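PDB 1RQB: transcarboxylase 5S subunit from Propionibacterium freudenreichii subsp. shermanii, which catalyses transfer of the carboxyl group from biotin on the 1.3S subunit to pyruvate, forming oxaloacetate, as a cobalt-dependent homodimeric component of the transcarboxylase complex. Local coordinates for residues 44-47 with 48-51; 87-90 with 91-94. All blocks are in the same frame, centred on the assembly; numbering follows the deposited sequence.

Interaction 1: 44-47 with 48-51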
loop_
_atom_site.group_PDB
_atom_site.type_symbol
_atom_site.label_atom_id
_atom_site.label_comp_id
_atom_site.label_asym_id
_atom_site.label_seq_id
_atom_site.Cartn_x
_atom_site.Cartn_y
_atom_site.Cartn_z
HETATM N N MSE A 44 -15.191 -12.698 8.883
HETATM C CA MSE A 44 -16.296 -11.921 8.302
HETATM C C MSE A 44 -17.623 -12.682 8.350
HETATM O O MSE A 44 -17.745 -13.784 7.819
HETATM C CB MSE A 44 -16.015 -11.552 6.852
HETATM C CG MSE A 44 -17.176 -10.819 6.240
HETATM SE SE MSE A 44 -16.959 -8.942 6.510
HETATM C CE MSE A 44 -15.988 -8.666 4.961
ATOM N N ALA A 45 -18.632 -12.047 8.938
ATOM C CA ALA A 45 -19.966 -12.654 9.059
ATOM C C ALA A 45 -20.758 -12.421 7.771
ATOM O O ALA A 45 -20.675 -11.359 7.156
ATOM C CB ALA A 45 -20.706 -12.048 10.241
HETATM N N MSE A 46 -21.555 -13.416 7.396
HETATM C CA MSE A 46 -22.370 -13.342 6.175
HETATM C C MSE A 46 -23.264 -12.100 6.218
HETATM O O MSE A 46 -23.458 -11.435 5.202
HETATM C CB MSE A 46 -23.226 -14.608 6.035
HETATM C CG MSE A 46 -23.999 -14.660 4.732
HETATM SE SE MSE A 46 -22.772 -14.559 3.191
HETATM C CE MSE A 46 -23.821 -15.610 1.935
ATOM N N GLU A 47 -23.784 -11.774 7.401
ATOM C CA GLU A 47 -24.664 -10.609 7.571
ATOM C C GLU A 47 -23.965 -9.325 7.115
ATOM O O GLU A 47 -24.609 -8.393 6.637
ATOM C CB GLU A 47 -25.078 -10.470 9.050
ATOM C CG GLU A 47 -23.902 -10.338 10.018
ATOM C CD GLU A 47 -24.291 -10.474 11.491
ATOM O OE1 GLU A 47 -24.880 -11.516 11.862
ATOM O OE2 GLU A 47 -23.990 -9.545 12.279
ATOM N N ASP A 48 -22.644 -9.281 7.244
ATOM C CA ASP A 48 -21.882 -8.075 6.889
ATOM C C ASP A 48 -21.472 -8.066 5.414
ATOM O O ASP A 48 -20.914 -7.075 4.941
ATOM C CB ASP A 48 -20.627 -7.967 7.773
ATOM C CG ASP A 48 -20.949 -7.554 9.216
ATOM O OD1 ASP A 48 -21.889 -6.760 9.415
ATOM O OD2 ASP A 48 -20.251 -8.001 10.155
HETATM N N MSE A 49 -21.755 -9.132 4.673
HETATM C CA MSE A 49 -21.340 -9.199 3.263
HETATM C C MSE A 49 -22.511 -9.139 2.278
HETATM O O MSE A 49 -22.381 -8.549 1.207
HETATM C CB MSE A 49 -20.578 -10.506 2.981
HETATM C CG MSE A 49 -19.272 -10.688 3.722
HETATM SE SE MSE A 49 -18.319 -12.308 3.114
HETATM C CE MSE A 49 -19.094 -13.614 4.320
ATOM N N VAL A 50 -23.643 -9.756 2.610
ATOM C CA VAL A 50 -24.769 -9.845 1.668
ATOM C C VAL A 50 -25.196 -8.491 1.095
ATOM O O VAL A 50 -25.624 -8.418 -0.055
ATOM C CB VAL A 50 -26.011 -10.542 2.283
ATOM C CG1 VAL A 50 -25.682 -12.006 2.570
ATOM C CG2 VAL A 50 -26.463 -9.818 3.545
ATOM N N GLY A 51 -25.093 -7.432 1.887
ATOM C CA GLY A 51 -25.491 -6.121 1.409
ATOM C C GLY A 51 -24.708 -5.569 0.227
ATOM O O GLY A 51 -25.148 -4.615 -0.413
HETATM O O HOH W 1 -24.344 -6.615 4.618
HETATM O O HOH W 2 -21.080 -8.512 12.492
#
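Met-44 and Met-49, both selenomethionines, cross at a slant within a tight turn of the chain: CG of Met-44 presses on CG of Met-49 at 3.3 Å, closer than usual carbon packing, and also lies against its SE. The Met-44 chain, bent at chi2 and chi3, swings its selenium over CB of Asp-48, 4.0 Å from SE. Further along, Met-46 crosses Val-50 at about a right angle, its CG 3.8 Å from Val-50 CG1, while its SE nears the terminal methyl of Met-49. The backbone sets these positions. Asp-48 N donates to Ala-45 O from well above the carbonyl plane, and Met-46 O takes two N-H groups: Met-49 N from above its plane (2.9 Å) and Val-50 N almost in line with the carbonyl (3.1 Å). One water accepts from Gly-51 N and donates to Glu-47 O, bridging the two backbone atoms. The side chains of Glu-47 and Asp-48 lie side by side and point the same way, their carboxylate planes 79° apart and Glu-47 OE2 4.5 Å from Asp-48 OD1; a second water donates to Glu-47 OE2 and to Asp-48 OD2. Their like charges are probably eased by this water and by Lys-299, which makes a salt bridge with Asp-48 OD1. Tyr-300 hydroxyl hydrogen-bonds both Asp-48 OD2 and Ala-45 N, fixing the acid against the start of the turn. The segment belongs to the connection between helices 31-39 and 53-58 of the TIM barrel. Met-44 packs on the substrate-binding residue His-36 of helix 31-39 and on Phe-293 of helix 283-296, whereas Met-46 lies on helix 83-93.

Interaction 2: 87-90 with 91-94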
loop_
_atom_site.group_PDB
_atom_site.type_symbol
_atom_site.label_atom_id
_atom_site.label_comp_id
_atom_site.label_asym_id
_atom_site.label_seq_id
_atom_site.Cartn_x
_atom_site.Cartn_y
_atom_site.Cartn_z
ATOM N N LEU A 87 -22.766 -20.618 0.438
ATOM C CA LEU A 87 -22.571 -20.792 -1.009
ATOM C C LEU A 87 -23.910 -20.636 -1.732
ATOM O O LEU A 87 -23.997 -19.948 -2.747
ATOM C CB LEU A 87 -21.973 -22.172 -1.319
ATOM C CG LEU A 87 -21.890 -22.573 -2.800
ATOM C CD1 LEU A 87 -21.131 -21.510 -3.600
ATOM C CD2 LEU A 87 -21.199 -23.920 -2.915
ATOM N N ARG A 88 -24.960 -21.279 -1.224
ATOM C CA ARG A 88 -26.273 -21.152 -1.872
ATOM C C ARG A 88 -26.736 -19.694 -1.896
ATOM O O ARG A 88 -27.288 -19.223 -2.891
ATOM C CB ARG A 88 -27.319 -22.029 -1.173
ATOM C CG ARG A 88 -27.189 -23.492 -1.572
ATOM C CD ARG A 88 -28.281 -24.362 -0.970
ATOM N NE ARG A 88 -28.089 -24.638 0.448
ATOM C CZ ARG A 88 -27.490 -25.734 0.905
ATOM N NH1 ARG A 88 -27.032 -26.640 0.054
ATOM N NH2 ARG A 88 -27.352 -25.929 2.208
ATOM N N THR A 89 -26.505 -18.983 -0.800
ATOM C CA THR A 89 -26.925 -17.578 -0.708
ATOM C C THR A 89 -26.155 -16.733 -1.726
ATOM O O THR A 89 -26.746 -15.913 -2.426
ATOM C CB THR A 89 -26.698 -17.023 0.712
ATOM O OG1 THR A 89 -27.504 -17.764 1.634
ATOM C CG2 THR A 89 -27.102 -15.557 0.785
ATOM N N PHE A 90 -24.847 -16.941 -1.822
ATOM C CA PHE A 90 -24.037 -16.175 -2.781
ATOM C C PHE A 90 -24.506 -16.456 -4.210
ATOM O O PHE A 90 -24.555 -15.552 -5.044
ATOM C CB PHE A 90 -22.561 -16.548 -2.651
ATOM C CG PHE A 90 -21.848 -15.858 -1.508
ATOM C CD1 PHE A 90 -20.774 -16.476 -0.872
ATOM C CD2 PHE A 90 -22.223 -14.587 -1.092
ATOM C CE1 PHE A 90 -20.079 -15.833 0.171
ATOM C CE2 PHE A 90 -21.533 -13.935 -0.049
ATOM C CZ PHE A 90 -20.460 -14.569 0.578
ATOM N N ARG A 91 -24.851 -17.710 -4.493
ATOM C CA ARG A 91 -25.288 -18.089 -5.845
ATOM C C ARG A 91 -26.575 -17.342 -6.204
ATOM O O ARG A 91 -26.764 -16.907 -7.338
ATOM C CB ARG A 91 -25.561 -19.597 -5.902
ATOM C CG ARG A 91 -26.101 -20.131 -7.231
ATOM C CD ARG A 91 -25.107 -20.033 -8.385
ATOM N NE ARG A 91 -24.807 -18.676 -8.833
ATOM C CZ ARG A 91 -23.813 -18.390 -9.673
ATOM N NH1 ARG A 91 -23.035 -19.365 -10.127
ATOM N NH2 ARG A 91 -23.617 -17.144 -10.086
ATOM N N LYS A 92 -27.451 -17.205 -5.220
ATOM C CA LYS A 92 -28.755 -16.550 -5.403
ATOM C C LYS A 92 -28.619 -15.028 -5.504
ATOM O O LYS A 92 -29.287 -14.397 -6.321
ATOM C CB LYS A 92 -29.666 -16.918 -4.228
ATOM C CG LYS A 92 -30.992 -16.190 -4.202
ATOM C CD LYS A 92 -31.851 -16.644 -3.022
ATOM C CE LYS A 92 -31.131 -16.479 -1.681
ATOM N NZ LYS A 92 -30.591 -15.103 -1.454
ATOM N N LEU A 93 -27.747 -14.430 -4.697
ATOM C CA LEU A 93 -27.611 -12.966 -4.698
ATOM C C LEU A 93 -26.709 -12.461 -5.827
ATOM O O LEU A 93 -26.709 -11.268 -6.126
ATOM C CB LEU A 93 -27.080 -12.481 -3.347
ATOM C CG LEU A 93 -28.006 -12.778 -2.169
ATOM C CD1 LEU A 93 -27.351 -12.316 -0.874
ATOM C CD2 LEU A 93 -29.344 -12.082 -2.375
HETATM N N MSE A 94 -25.921 -13.334 -6.442
HETATM C CA MSE A 94 -25.051 -12.906 -7.549
HETATM C C MSE A 94 -25.233 -13.882 -8.713
HETATM O O MSE A 94 -24.299 -14.565 -9.131
HETATM C CB MSE A 94 -23.589 -12.891 -7.079
HETATM C CG MSE A 94 -23.380 -12.012 -5.857
HETATM SE SE MSE A 94 -21.509 -11.845 -5.337
HETATM C CE MSE A 94 -21.216 -13.631 -4.593
#
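Apolar contact pairs Phe-90 with selenomethionine Met-94, four residues on, and Thr-89 with Leu-93, at the C-terminal end of helix 83-93 of the TIM barrel. The Phe-90 and Met-94 side chains run the same way, packed on Leu-32 and strand 63-68, and the bend at chi3 (-73°) folds the Met-94 methyl back to the root of the ring, with CE 3.8 Å from Phe-90 CB and equally near CD2. Thr-89 lies alongside Leu-93 and touches it through its methyl, CG2 to CD1 3.6 Å; its first torsion (-62°) places OG1 beside its own backbone N, opposite the carbonyl carbon, where it hydrogen-bonds Glu-85 O. Backbone hydrogen bonds run through the same residues. Arg-91, Lys-92, Leu-93 and Met-94 donate in the i to i-4 helical pattern to Leu-87, Arg-88, Thr-89 and Phe-90. The last, Met-94 N to Phe-90 O at 3.0 Å, is the most bent, 135° at the hydrogen, as Met-94 leaves helical geometry. Charged chemistry gathers at Arg-91, whose NH2 donates to Met-94 O at 2.8 Å, with that oxygen close to the guanidinium plane. NH2 also bonds Ser-97 O, and NH1 makes a salt bridge to Asp-132. The guanidinium thus ties the carbonyl just beyond the helix end to the chain that follows, and its charge, partly balanced by Asp-132, would be expected to suit the carbonyl-rich helix end.

Overall arrangement
From the N terminus, the chain leaves helix 31-39, closes the turn of interaction 1 and enters helix 53-58. Strand 63-68 and helix 71-77 follow before helix 83-93, whose last turns hold interaction 2. The contacts are in series, neither nested nor crossed, yet lie side by side with centres about 12 Å apart. Met-46 CE joins them by packing on Thr-89 CB at 3.4 Å and on the Phe-90 ring; Val-50 meets Leu-93, and Met-49 SE reaches Phe-90 CZ. Phe-90 and Met-94 in turn pack on helix 31-39 and strand 63-68, so loop 44-51 is held to the barrel both directly, by helices 31-39 and 283-296, and by way of helix 83-93.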